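Side-chain contacts in E2A dna-binding protein (Human adenovirus 5, PDB 2WB0), which binds single-stranded DNA and unwinds the template without ATP by forming multimers during strand-displacement replication of the viral genome: residues H100-A103 with E108-C111; S115-K120 with M184-G189. All coordinates share one frame; numbering follows the deposited sequence.

Contact 1 of 2, residues H100-A103 with E108-C111. With ZN (zinc ion), chain B.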
# COMPACT_ATOMS: atom_id res chain seq x y z
N HIS A 100 -5.55 9.69 -7.62
CA HIS A 100 -6.05 10.15 -6.32
C HIS A 100 -6.60 11.56 -6.33
O HIS A 100 -7.49 11.85 -5.56
CB HIS A 100 -4.94 10.07 -5.25
CG HIS A 100 -3.63 10.67 -5.68
ND1 HIS A 100 -3.31 12.02 -5.50
CD2 HIS A 100 -2.58 10.10 -6.29
CE1 HIS A 100 -2.10 12.22 -6.00
NE2 HIS A 100 -1.63 11.07 -6.48
N ARG A 101 -6.02 12.46 -7.14
CA ARG A 101 -6.40 13.88 -7.21
C ARG A 101 -6.31 14.58 -5.89
O ARG A 101 -7.09 15.51 -5.58
CB ARG A 101 -7.81 14.05 -7.83
CG ARG A 101 -7.84 13.55 -9.26
CD ARG A 101 -9.09 13.91 -10.02
NE ARG A 101 -9.11 13.03 -11.20
CZ ARG A 101 -10.09 12.95 -12.10
NH1 ARG A 101 -11.18 13.71 -11.98
NH2 ARG A 101 -9.99 12.11 -13.13
N CYS A 102 -5.38 14.12 -5.07
CA CYS A 102 -5.16 14.71 -3.74
C CYS A 102 -4.03 15.74 -3.73
O CYS A 102 -3.79 16.41 -2.71
CB CYS A 102 -4.85 13.61 -2.70
SG CYS A 102 -6.31 12.66 -2.20
N ALA A 103 -3.35 15.91 -4.86
CA ALA A 103 -2.36 17.00 -4.92
C ALA A 103 -2.67 18.00 -6.01
O ALA A 103 -1.74 18.67 -6.47
CB ALA A 103 -0.96 16.48 -5.19
N GLU A 108 -7.33 20.54 -0.76
CA GLU A 108 -8.41 19.59 -1.04
C GLU A 108 -7.91 18.14 -1.09
O GLU A 108 -6.98 17.85 -1.88
CB GLU A 108 -9.10 19.97 -2.34
CG GLU A 108 -10.37 19.13 -2.66
CD GLU A 108 -10.98 19.59 -3.95
OE1 GLU A 108 -11.45 20.75 -3.93
OE2 GLU A 108 -10.93 18.83 -4.96
N LEU A 109 -8.52 17.25 -0.28
CA LEU A 109 -8.32 15.79 -0.44
C LEU A 109 -9.55 15.07 -1.04
O LEU A 109 -10.66 15.52 -0.84
CB LEU A 109 -7.95 15.12 0.87
CG LEU A 109 -6.67 15.71 1.46
CD1 LEU A 109 -6.65 15.34 2.87
CD2 LEU A 109 -5.42 15.18 0.66
N LYS A 110 -9.32 14.02 -1.83
CA LYS A 110 -10.41 13.12 -2.31
C LYS A 110 -10.18 11.72 -1.72
O LYS A 110 -9.04 11.28 -1.59
CB LYS A 110 -10.47 13.06 -3.86
CG LYS A 110 -10.83 14.41 -4.40
CD LYS A 110 -10.75 14.53 -5.87
CE LYS A 110 -10.63 16.04 -6.28
NZ LYS A 110 -9.30 16.97 -6.23
N CYS A 111 -11.25 11.04 -1.31
CA CYS A 111 -11.14 9.68 -0.80
C CYS A 111 -11.21 8.65 -1.89
O CYS A 111 -11.18 8.99 -3.07
CB CYS A 111 -12.23 9.43 0.26
SG CYS A 111 -13.87 9.30 -0.44
ZN ZN B . -14.88 7.58 0.65
O HOH W 1 -9.84 10.13 -5.36
O HOH W 2 -6.33 18.03 -4.60

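Contact 2 of 2, residues S115-K120 with M184-G189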
# COMPACT_ATOMS: atom_id res chain seq x y z
N SER A 115 -14.56 11.30 -4.34
CA SER A 115 -15.22 12.52 -3.93
C SER A 115 -14.43 13.26 -2.89
O SER A 115 -13.62 12.69 -2.12
CB SER A 115 -16.63 12.23 -3.38
OG SER A 115 -16.63 11.16 -2.47
N ILE A 116 -14.61 14.57 -2.91
CA ILE A 116 -13.90 15.35 -2.01
C ILE A 116 -14.23 14.97 -0.55
O ILE A 116 -15.39 14.59 -0.26
CB ILE A 116 -14.03 16.89 -2.27
CG1 ILE A 116 -14.90 17.58 -1.34
CG2 ILE A 116 -14.01 17.46 -3.69
CD1 ILE A 116 -13.95 18.13 -0.52
N MET A 117 -13.22 15.07 0.32
CA MET A 117 -13.37 14.80 1.75
C MET A 117 -13.80 16.03 2.54
O MET A 117 -13.29 17.11 2.32
CB MET A 117 -12.07 14.18 2.36
CG MET A 117 -11.72 12.80 1.67
SD MET A 117 -10.10 12.14 2.30
CE MET A 117 -10.64 11.51 3.92
N ILE A 118 -14.74 15.81 3.47
CA ILE A 118 -15.35 16.89 4.23
C ILE A 118 -14.52 17.29 5.42
O ILE A 118 -13.99 16.43 6.12
CB ILE A 118 -16.75 16.44 4.67
CG1 ILE A 118 -17.60 16.04 3.45
CG2 ILE A 118 -17.44 17.54 5.57
CD1 ILE A 118 -17.87 17.18 2.53
N ASN A 119 -14.42 18.59 5.72
CA ASN A 119 -13.67 19.02 6.89
C ASN A 119 -14.41 18.66 8.18
O ASN A 119 -15.59 18.76 8.21
CB ASN A 119 -13.45 20.54 6.86
CG ASN A 119 -12.17 20.93 6.13
OD1 ASN A 119 -12.17 21.16 4.92
ND2 ASN A 119 -11.04 20.98 6.89
N LYS A 120 -13.69 18.27 9.22
CA LYS A 120 -14.24 17.86 10.54
C LYS A 120 -13.29 18.40 11.61
O LYS A 120 -12.08 18.49 11.39
CB LYS A 120 -14.13 16.34 10.73
CG LYS A 120 -15.21 15.48 10.16
CD LYS A 120 -16.13 14.96 11.26
CE LYS A 120 -17.52 14.64 10.74
NZ LYS A 120 -17.55 13.25 10.14
N MET A 184 -11.26 5.81 4.70
CA MET A 184 -10.21 6.82 4.69
C MET A 184 -10.62 7.97 5.62
O MET A 184 -11.78 8.44 5.60
CB MET A 184 -10.04 7.33 3.26
CG MET A 184 -8.76 8.07 3.05
SD MET A 184 -8.27 8.11 1.29
CE MET A 184 -8.45 6.54 0.76
N PHE A 185 -9.67 8.44 6.40
CA PHE A 185 -9.83 9.55 7.35
C PHE A 185 -8.45 10.12 7.64
O PHE A 185 -7.47 9.35 7.85
CB PHE A 185 -10.45 9.06 8.67
CG PHE A 185 -10.51 10.12 9.70
CD1 PHE A 185 -11.51 11.09 9.64
CD2 PHE A 185 -9.48 10.24 10.66
CE1 PHE A 185 -11.58 12.13 10.59
CE2 PHE A 185 -9.57 11.27 11.64
CZ PHE A 185 -10.59 12.20 11.58
N PHE A 186 -8.34 11.43 7.63
CA PHE A 186 -7.10 12.10 8.01
C PHE A 186 -7.33 13.00 9.21
O PHE A 186 -8.20 13.88 9.18
CB PHE A 186 -6.52 12.86 6.81
CG PHE A 186 -6.29 11.99 5.61
CD1 PHE A 186 -5.33 10.95 5.67
CD2 PHE A 186 -6.96 12.21 4.42
CE1 PHE A 186 -5.07 10.13 4.58
CE2 PHE A 186 -6.73 11.39 3.30
CZ PHE A 186 -5.82 10.33 3.38
N SER A 187 -6.61 12.74 10.30
CA SER A 187 -6.67 13.61 11.49
C SER A 187 -6.11 14.95 11.09
O SER A 187 -6.54 16.01 11.57
CB SER A 187 -5.77 13.08 12.59
OG SER A 187 -6.59 12.39 13.48
N GLU A 188 -5.16 14.90 10.16
CA GLU A 188 -4.59 16.17 9.73
C GLU A 188 -4.47 16.33 8.21
O GLU A 188 -3.57 15.81 7.58
CB GLU A 188 -3.27 16.50 10.51
CG GLU A 188 -2.32 15.35 10.67
CD GLU A 188 -1.62 15.23 12.07
OE1 GLU A 188 -1.50 14.05 12.49
OE2 GLU A 188 -1.19 16.26 12.71
N GLY A 189 -5.40 17.10 7.66
CA GLY A 189 -5.60 17.17 6.21
C GLY A 189 -4.42 17.84 5.55
O GLY A 189 -3.99 17.45 4.47

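Contact 1 of 2, residues H100-A103 with E108-C111
His100 meets Lys110 across this contact through its carbonyl, while its imidazole ring turns back on its own loop. Cys102 CA and Ala103 N lie at the ring edge, in plane, and the ring of Phe196 in helix 189-206 meets it obliquely. Cys102 N donates to His100 ND1 over 3.0 Å at 162°, somewhat tilted from the ring plane, a bond that helps set the rotation of the imidazole. The example is one of a loop doubling back on itself between strands 95-99 and 118-124, a loop whose second arm ends on a zinc ligand. Lys110 does most of the bridging. Its chain runs alongside Arg101, with Lys110 CD 3.6 Å from Arg101 CB, and the bend at chi4 (79°) swings the ammonium group to Arg101 O. Lys110 NZ reaches that oxygen in the carbonyl plane at 2.7 Å. It also forms a salt bridge of 2.8 Å to Glu108 OE2, met on the anti side and out of the carboxylate plane, so a backbone carbonyl and a carboxylate hold the same charged nitrogen. Lys110 N donates to Cys102 SG at 3.3 Å and 157°. Cys102 CB packs against Leu109 CD2, and the sulfur sits close to Lys110 O, which is buried without a partner of its own. A water lying 2.9 Å from both His100 O and Cys111 O donates to each, bridging the two segments through these carbonyls. Cys111, whose CB points away from the 100-103 segment, binds the zinc ion through SG at 2.3 Å.

Contact 2 of 2, residues S115-K120 with M184-G189
Met117, the residue that carries this contact against Met184, Phe185 and Phe186, is held through its backbone by a hydrogen bond with Leu109. The setting is a three-stranded antiparallel sheet: segment 115-120 leads into strand 118-124, and segment 184-189 holds the short, weakly bonded strand 185-186, with strand 158-165 between them. No hydrogen bond joins the two segments, and their meeting is a buried, mostly apolar one, in which Met117 also touches Arg164 of the middle strand. Met117 and Phe186 cross at about a right angle in a Met-aromatic contact. The sulfur comes to the ring obliquely, 70° off its normal, with Met117 SD 4.7 Å from the centroid of the Phe186 ring and 3.6 Å from Phe186 CE2. A bend at chi3 of Met117 (77°) then turns the methyl group back over the other segment. There Met117 CE lies 3.7 Å from Met184 O and 4.0 Å from Met184 CG, so the sulfur and methyl of one side chain touch both an aromatic ring and a second methionine. Phe186 extends the packing further, to Ala192 and Phe196 of helix 189-206 and to Leu242 and Pro244 of strand 242-246. Met184, for its part, brings the contact to within about 5 Å, side chain to ion, of the zinc. The same Met117 CE also touches backbone, 4.0 Å from Phe185 CA.

Contact 1 closes before contact 2 opens along the chain, and their centres lie 9 Å apart on the same side of the chain's centre. They touch directly: Leu109 O and Met117 N are 2.8 Å apart, a probable hydrogen bond, and Leu109 CD1 packs 3.5 Å from Phe186 CD2. Both lean on helix 189-206, where Phe196 meets His100 and Cys102 of contact 1 as well as Phe186 of contact 2. Together they border the zinc site formed by Cys111, His113, Cys166 and Cys182, the loop of contact 1 delivering the first ligand and the sheet edges of contact 2 packing alongside.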